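Local coordinates for neuraminidase (Influenza A virus, PDB 4GDI), which is a tetrameric neuraminidase-like surface glycoprotein of a bat influenza A virus that may cleave terminal sialic acids from glycoconjugates, at residues Glu17-Trp30 with Ile353-Pro365. Sequence-based numbering, arbitrary orientation.
Sequences EVKGWVPTHRGFPW and IQELSTFCGINSP. With GOL (glycerol), chain T.
Thr24 and Thr358 meet hydroxyl to hydroxyl at a strand corner, OG1 to OG1 at 2.8 Å, their side chains crossing at about a right angle. In both, OG1 sits between the backbone N and the carbonyl carbon (chi1 54° and 59°), which turns the two hydroxyls toward each other; a glycerol, probably from the crystallisation liquor, bonds through O1 to Thr358 OG1 and brings O2 close to Thr24 OG1. Here the pairing slips by one residue: Thr24 N reaches Thr358 O at 2.9 Å and His25 N reaches it weakly, a classic beta bulge. Lys19 and Gly20 form a second one opposite Ile362. Between the bulges, Val22 and Cys360 exchange two backbone bonds, and Val22 CG2 touches Ile362 CG2 at 3.6 Å. On the other face, Pro23 lays CB over the Phe359 ring in a CH-pi contact, 4.0 Å from its centroid, while Trp21 places CE3 3.5 Å from Gly361 N. This antiparallel pairing closes the propeller by building one four-stranded blade from both chain ends, with N-terminal strand 20-25 at its edge beside C-terminal strand 352-362. Past the corner a water lies within bonding distance of His25 NE2 (2.8 Å), Leu356 O and Glu355 OE1, with more acceptors in reach than it has protons; Leu356 O also lies at the imidazole edge, 3.3 Å from His25 CD2. Farther out, the disulfide to Cys338 ties Cys360 to the next strand, and Met95 of a neighbouring subunit packs on His25.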
ATOM      1  N   GLU A  17      25.197   3.541  26.458  1.00 33.94           N
ATOM      2  CA  GLU A  17      24.984   4.254  27.713  1.00 30.77           C
ATOM      3  C   GLU A  17      23.647   4.979  27.615  1.00 27.96           C
ATOM      4  O   GLU A  17      23.351   5.596  26.586  1.00 34.60           O
ATOM      5  CB  GLU A  17      26.091   5.273  27.962  1.00 35.99           C
ATOM      6  CG  GLU A  17      27.364   4.701  28.560  1.00 58.89           C
ATOM      7  CD  GLU A  17      28.015   5.671  29.532  1.00 81.63           C
ATOM      8  OE1 GLU A  17      28.610   6.670  29.068  1.00 82.66           O
ATOM      9  OE2 GLU A  17      27.909   5.442  30.759  1.00 85.94           O
ATOM     10  N   VAL A  18      22.841   4.910  28.669  1.00 28.20           N
ATOM     11  CA  VAL A  18      21.552   5.609  28.661  1.00 29.97           C
ATOM     12  C   VAL A  18      21.511   6.735  29.684  1.00 32.80           C
ATOM     13  O   VAL A  18      21.553   6.484  30.887  1.00 32.97           O
ATOM     14  CB  VAL A  18      20.390   4.657  28.939  1.00 24.80           C
ATOM     15  CG1 VAL A  18      19.073   5.445  29.051  1.00 30.52           C
ATOM     16  CG2 VAL A  18      20.301   3.591  27.866  1.00 34.76           C
ATOM     17  N   LYS A  19      21.407   7.968  29.199  1.00 32.21           N
ATOM     18  CA  LYS A  19      21.361   9.142  30.069  1.00 37.78           C
ATOM     19  C   LYS A  19      20.085   9.929  29.840  1.00 34.75           C
ATOM     20  O   LYS A  19      19.845  10.943  30.484  1.00 33.58           O
ATOM     21  CB  LYS A  19      22.571  10.038  29.815  1.00 40.83           C
ATOM     22  CG  LYS A  19      23.896   9.328  30.033  1.00 43.30           C
ATOM     23  CD  LYS A  19      25.089  10.258  29.865  1.00 51.39           C
ATOM     24  CE  LYS A  19      26.329   9.476  29.439  1.00 68.17           C
ATOM     25  NZ  LYS A  19      27.600  10.176  29.763  1.00 74.56           N
ATOM     26  N   GLY A  20      19.258   9.456  28.919  1.00 30.12           N
ATOM     27  CA  GLY A  20      17.981  10.092  28.671  1.00 29.25           C
ATOM     28  C   GLY A  20      17.046   9.202  27.881  1.00 25.98           C
ATOM     29  O   GLY A  20      17.442   8.138  27.414  1.00 25.88           O
ATOM     30  N   TRP A  21      15.801   9.643  27.734  1.00 27.27           N
ATOM     31  CA  TRP A  21      14.816   8.903  26.954  1.00 25.71           C
ATOM     32  C   TRP A  21      14.037   9.882  26.103  1.00 30.23           C
ATOM     33  O   TRP A  21      13.526  10.877  26.606  1.00 30.26           O
ATOM     34  CB  TRP A  21      13.855   8.177  27.886  1.00 22.69           C
ATOM     35  CG  TRP A  21      14.529   7.227  28.843  1.00 26.41           C
ATOM     36  CD1 TRP A  21      14.966   7.506  30.103  1.00 30.43           C
ATOM     37  CD2 TRP A  21      14.820   5.848  28.614  1.00 27.02           C
ATOM     38  NE1 TRP A  21      15.503   6.382  30.676  1.00 24.54           N
ATOM     39  CE2 TRP A  21      15.434   5.353  29.777  1.00 26.49           C
ATOM     40  CE3 TRP A  21      14.625   4.984  27.537  1.00 19.81           C
ATOM     41  CZ2 TRP A  21      15.854   4.031  29.891  1.00 28.38           C
ATOM     42  CZ3 TRP A  21      15.041   3.676  27.657  1.00 26.39           C
ATOM     43  CH2 TRP A  21      15.650   3.216  28.821  1.00 27.75           C
ATOM     44  N   VAL A  22      13.930   9.595  24.817  1.00 24.35           N
ATOM     45  CA  VAL A  22      13.207  10.471  23.917  1.00 22.59           C
ATOM     46  C   VAL A  22      12.116   9.711  23.177  1.00 27.44           C
ATOM     47  O   VAL A  22      12.290   8.539  22.833  1.00 26.04           O
ATOM     48  CB  VAL A  22      14.155  11.156  22.908  1.00 29.69           C
ATOM     49  CG1 VAL A  22      15.147  12.041  23.645  1.00 28.49           C
ATOM     50  CG2 VAL A  22      14.877  10.130  22.062  1.00 33.39           C
ATOM     51  N   PRO A  23      10.973  10.377  22.931  1.00 28.34           N
ATOM     52  CA  PRO A  23       9.889   9.706  22.214  1.00 23.97           C
ATOM     53  C   PRO A  23      10.200   9.577  20.725  1.00 28.02           C
ATOM     54  O   PRO A  23      10.541  10.571  20.074  1.00 33.27           O
ATOM     55  CB  PRO A  23       8.692  10.645  22.432  1.00 29.89           C
ATOM     56  CG  PRO A  23       9.311  11.994  22.613  1.00 28.14           C
ATOM     57  CD  PRO A  23      10.620  11.751  23.317  1.00 28.02           C
ATOM     58  N   THR A  24      10.083   8.375  20.183  1.00 22.20           N
ATOM     59  CA  THR A  24      10.294   8.198  18.760  1.00 26.02           C
ATOM     60  C   THR A  24       8.939   8.122  18.064  1.00 31.48           C
ATOM     61  O   THR A  24       8.850   8.303  16.860  1.00 33.28           O
ATOM     62  CB  THR A  24      11.119   6.950  18.454  1.00 24.40           C
ATOM     63  OG1 THR A  24      10.505   5.813  19.070  1.00 30.98           O
ATOM     64  CG2 THR A  24      12.532   7.103  18.979  1.00 27.24           C
ATOM     65  N   HIS A  25       7.886   7.884  18.842  1.00 24.15           N
ATOM     66  CA  HIS A  25       6.537   7.784  18.310  1.00 27.84           C
ATOM     67  C   HIS A  25       5.561   8.098  19.425  1.00 28.87           C
ATOM     68  O   HIS A  25       5.507   7.403  20.423  1.00 28.42           O
ATOM     69  CB  HIS A  25       6.299   6.375  17.729  1.00 24.34           C
ATOM     70  CG  HIS A  25       4.863   6.067  17.418  1.00 43.90           C
ATOM     71  ND1 HIS A  25       4.305   6.282  16.176  1.00 47.88           N
ATOM     72  CD2 HIS A  25       3.879   5.529  18.182  1.00 47.24           C
ATOM     73  CE1 HIS A  25       3.035   5.911  16.193  1.00 49.67           C
ATOM     74  NE2 HIS A  25       2.751   5.449  17.398  1.00 46.18           N
ATOM     75  N   ARG A  26       4.822   9.188  19.288  1.00 32.26           N
ATOM     76  CA  ARG A  26       3.714   9.433  20.192  1.00 29.23           C
ATOM     77  C   ARG A  26       2.523   8.652  19.671  1.00 35.26           C
ATOM     78  O   ARG A  26       2.369   8.461  18.464  1.00 36.37           O
ATOM     79  CB  ARG A  26       3.401  10.922  20.270  1.00 36.45           C
ATOM     80  CG  ARG A  26       4.586  11.724  20.724  1.00 35.03           C
ATOM     81  CD  ARG A  26       4.260  13.176  20.884  1.00 55.22           C
ATOM     82  NE  ARG A  26       3.433  13.394  22.057  1.00 54.34           N
ATOM     83  CZ  ARG A  26       3.333  14.555  22.683  1.00 45.70           C
ATOM     84  NH1 ARG A  26       4.011  15.608  22.243  1.00 43.99           N
ATOM     85  NH2 ARG A  26       2.556  14.660  23.747  1.00 46.90           N
ATOM     86  N   GLY A  27       1.690   8.171  20.573  1.00 29.94           N
ATOM     87  CA  GLY A  27       0.484   7.492  20.147  1.00 35.42           C
ATOM     88  C   GLY A  27      -0.320   8.441  19.284  1.00 32.37           C
ATOM     89  O   GLY A  27      -0.224   9.656  19.436  1.00 29.28           O
ATOM     90  N   PHE A  28      -1.104   7.901  18.364  1.00 25.44           N
ATOM     91  CA  PHE A  28      -1.988   8.747  17.586  1.00 34.12           C
ATOM     92  C   PHE A  28      -2.923   9.454  18.582  1.00 35.16           C
ATOM     93  O   PHE A  28      -3.396   8.837  19.538  1.00 27.08           O
ATOM     94  CB  PHE A  28      -2.714   7.922  16.519  1.00 37.42           C
ATOM     95  CG  PHE A  28      -1.812   7.515  15.377  1.00 39.39           C
ATOM     96  CD1 PHE A  28      -1.050   6.356  15.450  1.00 37.16           C
ATOM     97  CD2 PHE A  28      -1.692   8.317  14.252  1.00 34.99           C
ATOM     98  CE1 PHE A  28      -0.199   5.992  14.407  1.00 43.17           C
ATOM     99  CE2 PHE A  28      -0.838   7.964  13.206  1.00 38.37           C
ATOM    100  CZ  PHE A  28      -0.094   6.801  13.285  1.00 39.93           C
ATOM    101  N   PRO A  29      -3.140  10.768  18.388  1.00 34.08           N
ATOM    102  CA  PRO A  29      -3.768  11.630  19.391  1.00 28.01           C
ATOM    103  C   PRO A  29      -5.303  11.574  19.367  1.00 34.40           C
ATOM    104  O   PRO A  29      -5.940  12.624  19.403  1.00 31.58           O
ATOM    105  CB  PRO A  29      -3.295  13.022  18.965  1.00 39.32           C
ATOM    106  CG  PRO A  29      -3.246  12.933  17.479  1.00 39.08           C
ATOM    107  CD  PRO A  29      -2.782  11.525  17.171  1.00 37.34           C
ATOM    108  N   TRP A  30      -5.875  10.374  19.309  1.00 29.12           N
ATOM    109  CA  TRP A  30      -7.329  10.219  19.289  1.00 37.13           C
ATOM    110  C   TRP A  30      -7.980  10.631  20.615  1.00 44.98           C
ATOM    111  O   TRP A  30      -7.335  10.675  21.661  1.00 37.28           O
ATOM    112  CB  TRP A  30      -7.713   8.775  18.958  1.00 37.33           C
ATOM    113  CG  TRP A  30      -7.054   8.230  17.704  1.00 36.92           C
ATOM    114  CD1 TRP A  30      -6.529   6.983  17.538  1.00 34.25           C
ATOM    115  CD2 TRP A  30      -6.843   8.919  16.462  1.00 33.18           C
ATOM    116  NE1 TRP A  30      -6.019   6.844  16.269  1.00 33.35           N
ATOM    117  CE2 TRP A  30      -6.193   8.018  15.590  1.00 36.34           C
ATOM    118  CE3 TRP A  30      -7.139  10.204  16.003  1.00 39.16           C
ATOM    119  CZ2 TRP A  30      -5.835   8.360  14.292  1.00 30.48           C
ATOM    120  CZ3 TRP A  30      -6.786  10.543  14.703  1.00 47.90           C
ATOM    121  CH2 TRP A  30      -6.140   9.623  13.865  1.00 41.48           C
ATOM    122  N   ILE A 353      -9.660   4.004  25.320  1.00 32.36           N
ATOM    123  CA  ILE A 353      -8.812   3.299  24.368  1.00 28.15           C
ATOM    124  C   ILE A 353      -7.374   3.496  24.810  1.00 34.44           C
ATOM    125  O   ILE A 353      -7.077   4.417  25.568  1.00 29.86           O
ATOM    126  CB  ILE A 353      -8.978   3.823  22.921  1.00 32.14           C
ATOM    127  CG1 ILE A 353      -8.606   5.297  22.840  1.00 31.45           C
ATOM    128  CG2 ILE A 353     -10.406   3.624  22.437  1.00 42.99           C
ATOM    129  CD1 ILE A 353      -8.553   5.831  21.434  1.00 40.56           C
ATOM    130  N   GLN A 354      -6.487   2.619  24.358  1.00 33.33           N
ATOM    131  CA  GLN A 354      -5.061   2.839  24.570  1.00 37.03           C
ATOM    132  C   GLN A 354      -4.313   2.897  23.243  1.00 28.09           C
ATOM    133  O   GLN A 354      -4.578   2.128  22.313  1.00 36.04           O
ATOM    134  CB  GLN A 354      -4.452   1.774  25.479  1.00 34.15           C
ATOM    135  CG  GLN A 354      -4.816   0.368  25.121  1.00 39.34           C
ATOM    136  CD  GLN A 354      -6.099  -0.055  25.786  1.00 53.48           C
ATOM    137  OE1 GLN A 354      -6.481   0.504  26.814  1.00 51.34           O
ATOM    138  NE2 GLN A 354      -6.780  -1.039  25.200  1.00 52.19           N
ATOM    139  N   GLU A 355      -3.382   3.837  23.175  1.00 30.34           N
ATOM    140  CA  GLU A 355      -2.500   3.980  22.041  1.00 30.71           C
ATOM    141  C   GLU A 355      -1.055   3.840  22.524  1.00 29.51           C
ATOM    142  O   GLU A 355      -0.688   4.364  23.579  1.00 28.22           O
ATOM    143  CB  GLU A 355      -2.738   5.344  21.390  1.00 38.56           C
ATOM    144  CG  GLU A 355      -3.865   5.337  20.362  1.00 54.09           C
ATOM    145  CD  GLU A 355      -3.524   4.484  19.155  1.00 72.51           C
ATOM    146  OE1 GLU A 355      -2.393   4.627  18.634  1.00 69.16           O
ATOM    147  OE2 GLU A 355      -4.375   3.664  18.742  1.00 86.54           O
ATOM    148  N   LEU A 356      -0.240   3.120  21.773  1.00 22.57           N
ATOM    149  CA  LEU A 356       1.144   2.898  22.171  1.00 28.12           C
ATOM    150  C   LEU A 356       1.989   4.082  21.740  1.00 25.01           C
ATOM    151  O   LEU A 356       1.915   4.521  20.596  1.00 31.33           O
ATOM    152  CB  LEU A 356       1.729   1.634  21.524  1.00 28.72           C
ATOM    153  CG  LEU A 356       1.407   0.255  22.083  1.00 36.28           C
ATOM    154  CD1 LEU A 356       2.402  -0.767  21.507  1.00 32.78           C
ATOM    155  CD2 LEU A 356       1.411   0.215  23.617  1.00 29.11           C
ATOM    156  N   SER A 357       2.775   4.601  22.665  1.00 25.30           N
ATOM    157  CA  SER A 357       3.881   5.464  22.304  1.00 27.29           C
ATOM    158  C   SER A 357       5.174   4.674  22.535  1.00 29.94           C
ATOM    159  O   SER A 357       5.182   3.645  23.223  1.00 22.06           O
ATOM    160  CB  SER A 357       3.869   6.715  23.165  1.00 26.42           C
ATOM    161  OG  SER A 357       4.213   6.369  24.493  1.00 42.78           O
ATOM    162  N   THR A 358       6.266   5.149  21.966  1.00 20.34           N
ATOM    163  CA  THR A 358       7.551   4.475  22.127  1.00 19.65           C
ATOM    164  C   THR A 358       8.626   5.501  22.455  1.00 27.77           C
ATOM    165  O   THR A 358       8.566   6.631  21.975  1.00 22.62           O
ATOM    166  CB  THR A 358       7.978   3.713  20.853  1.00 18.65           C
ATOM    167  OG1 THR A 358       8.065   4.618  19.753  1.00 24.09           O
ATOM    168  CG2 THR A 358       7.015   2.612  20.501  1.00 24.08           C
ATOM    169  N   PHE A 359       9.597   5.084  23.272  1.00 22.22           N
ATOM    170  CA  PHE A 359      10.687   5.934  23.741  1.00 21.69           C
ATOM    171  C   PHE A 359      11.972   5.119  23.636  1.00 24.94           C
ATOM    172  O   PHE A 359      11.981   3.942  23.960  1.00 28.34           O
ATOM    173  CB  PHE A 359      10.503   6.312  25.214  1.00 20.72           C
ATOM    174  CG  PHE A 359       9.448   7.345  25.463  1.00 22.30           C
ATOM    175  CD1 PHE A 359       8.116   6.996  25.508  1.00 26.11           C
ATOM    176  CD2 PHE A 359       9.798   8.671  25.668  1.00 24.30           C
ATOM    177  CE1 PHE A 359       7.149   7.952  25.750  1.00 24.59           C
ATOM    178  CE2 PHE A 359       8.836   9.626  25.918  1.00 30.59           C
ATOM    179  CZ  PHE A 359       7.512   9.265  25.957  1.00 31.80           C
ATOM    180  N   CYS A 360      13.051   5.743  23.202  1.00 21.51           N
ATOM    181  CA  CYS A 360      14.338   5.053  23.129  1.00 24.28           C
ATOM    182  C   CYS A 360      15.389   5.758  23.976  1.00 25.95           C
ATOM    183  O   CYS A 360      15.340   6.980  24.161  1.00 22.69           O
ATOM    184  CB  CYS A 360      14.802   4.956  21.681  1.00 24.97           C
ATOM    185  SG  CYS A 360      13.776   3.870  20.681  1.00 26.90           S
ATOM    186  N   GLY A 361      16.333   4.982  24.498  1.00 23.80           N
ATOM    187  CA  GLY A 361      17.404   5.537  25.300  1.00 31.70           C
ATOM    188  C   GLY A 361      18.363   6.318  24.427  1.00 29.18           C
ATOM    189  O   GLY A 361      18.560   5.972  23.275  1.00 27.70           O
ATOM    190  N   ILE A 362      18.932   7.394  24.963  1.00 30.01           N
ATOM    191  CA  ILE A 362      19.957   8.153  24.243  1.00 30.88           C
ATOM    192  C   ILE A 362      21.133   8.310  25.180  1.00 28.24           C
ATOM    193  O   ILE A 362      20.966   8.273  26.388  1.00 27.21           O
ATOM    194  CB  ILE A 362      19.481   9.554  23.790  1.00 26.27           C
ATOM    195  CG1 ILE A 362      18.961  10.354  24.992  1.00 29.91           C
ATOM    196  CG2 ILE A 362      18.394   9.439  22.720  1.00 32.77           C
ATOM    197  CD1 ILE A 362      18.736  11.832  24.717  1.00 34.42           C
ATOM    198  N   ASN A 363      22.316   8.496  24.620  1.00 34.69           N
ATOM    199  CA  ASN A 363      23.533   8.560  25.420  1.00 41.93           C
ATOM    200  C   ASN A 363      23.890   9.978  25.860  1.00 44.29           C
ATOM    201  O   ASN A 363      25.038  10.248  26.197  1.00 48.03           O
ATOM    202  CB  ASN A 363      24.701   7.957  24.639  1.00 38.36           C
ATOM    203  CG  ASN A 363      24.897   8.613  23.281  1.00 63.05           C
ATOM    204  OD1 ASN A 363      24.608   9.801  23.101  1.00 62.81           O
ATOM    205  ND2 ASN A 363      25.377   7.836  22.314  1.00 75.03           N
ATOM    206  N   SER A 364      22.908  10.877  25.850  1.00 43.43           N
ATOM    207  CA  SER A 364      23.116  12.249  26.299  1.00 47.55           C
ATOM    208  C   SER A 364      21.970  12.672  27.183  1.00 42.96           C
ATOM    209  O   SER A 364      20.836  12.262  26.971  1.00 48.71           O
ATOM    210  CB  SER A 364      23.205  13.207  25.111  1.00 46.89           C
ATOM    211  OG  SER A 364      24.248  12.829  24.237  1.00 54.59           O
ATOM    212  N   PRO A 365      22.258  13.500  28.187  1.00 37.18           N
ATOM    213  CA  PRO A 365      21.152  14.007  29.002  1.00 47.68           C
ATOM    214  C   PRO A 365      20.329  15.042  28.234  1.00 44.99           C
ATOM    215  O   PRO A 365      20.847  15.679  27.328  1.00 47.54           O
ATOM    216  CB  PRO A 365      21.865  14.645  30.195  1.00 49.21           C
ATOM    217  CG  PRO A 365      23.209  15.009  29.678  1.00 44.85           C
ATOM    218  CD  PRO A 365      23.568  13.961  28.675  1.00 48.29           C
TER
HETATM  219  C1  GOL T 511       9.772   3.456  16.422  1.00 69.11           C
HETATM  220  O1  GOL T 511       8.901   3.084  17.469  1.00 74.38           O
HETATM  221  C2  GOL T 511      11.169   2.934  16.723  1.00 44.70           C
HETATM  222  O2  GOL T 511      11.718   3.735  17.738  1.00 32.25           O
HETATM  223  C3  GOL T 511      12.066   2.965  15.487  1.00 51.51           C
HETATM  224  O3  GOL T 511      11.512   2.196  14.449  1.00 54.08           O
HETATM  225  O   HOH W   1       0.591   3.888  18.276  1.00 42.47           O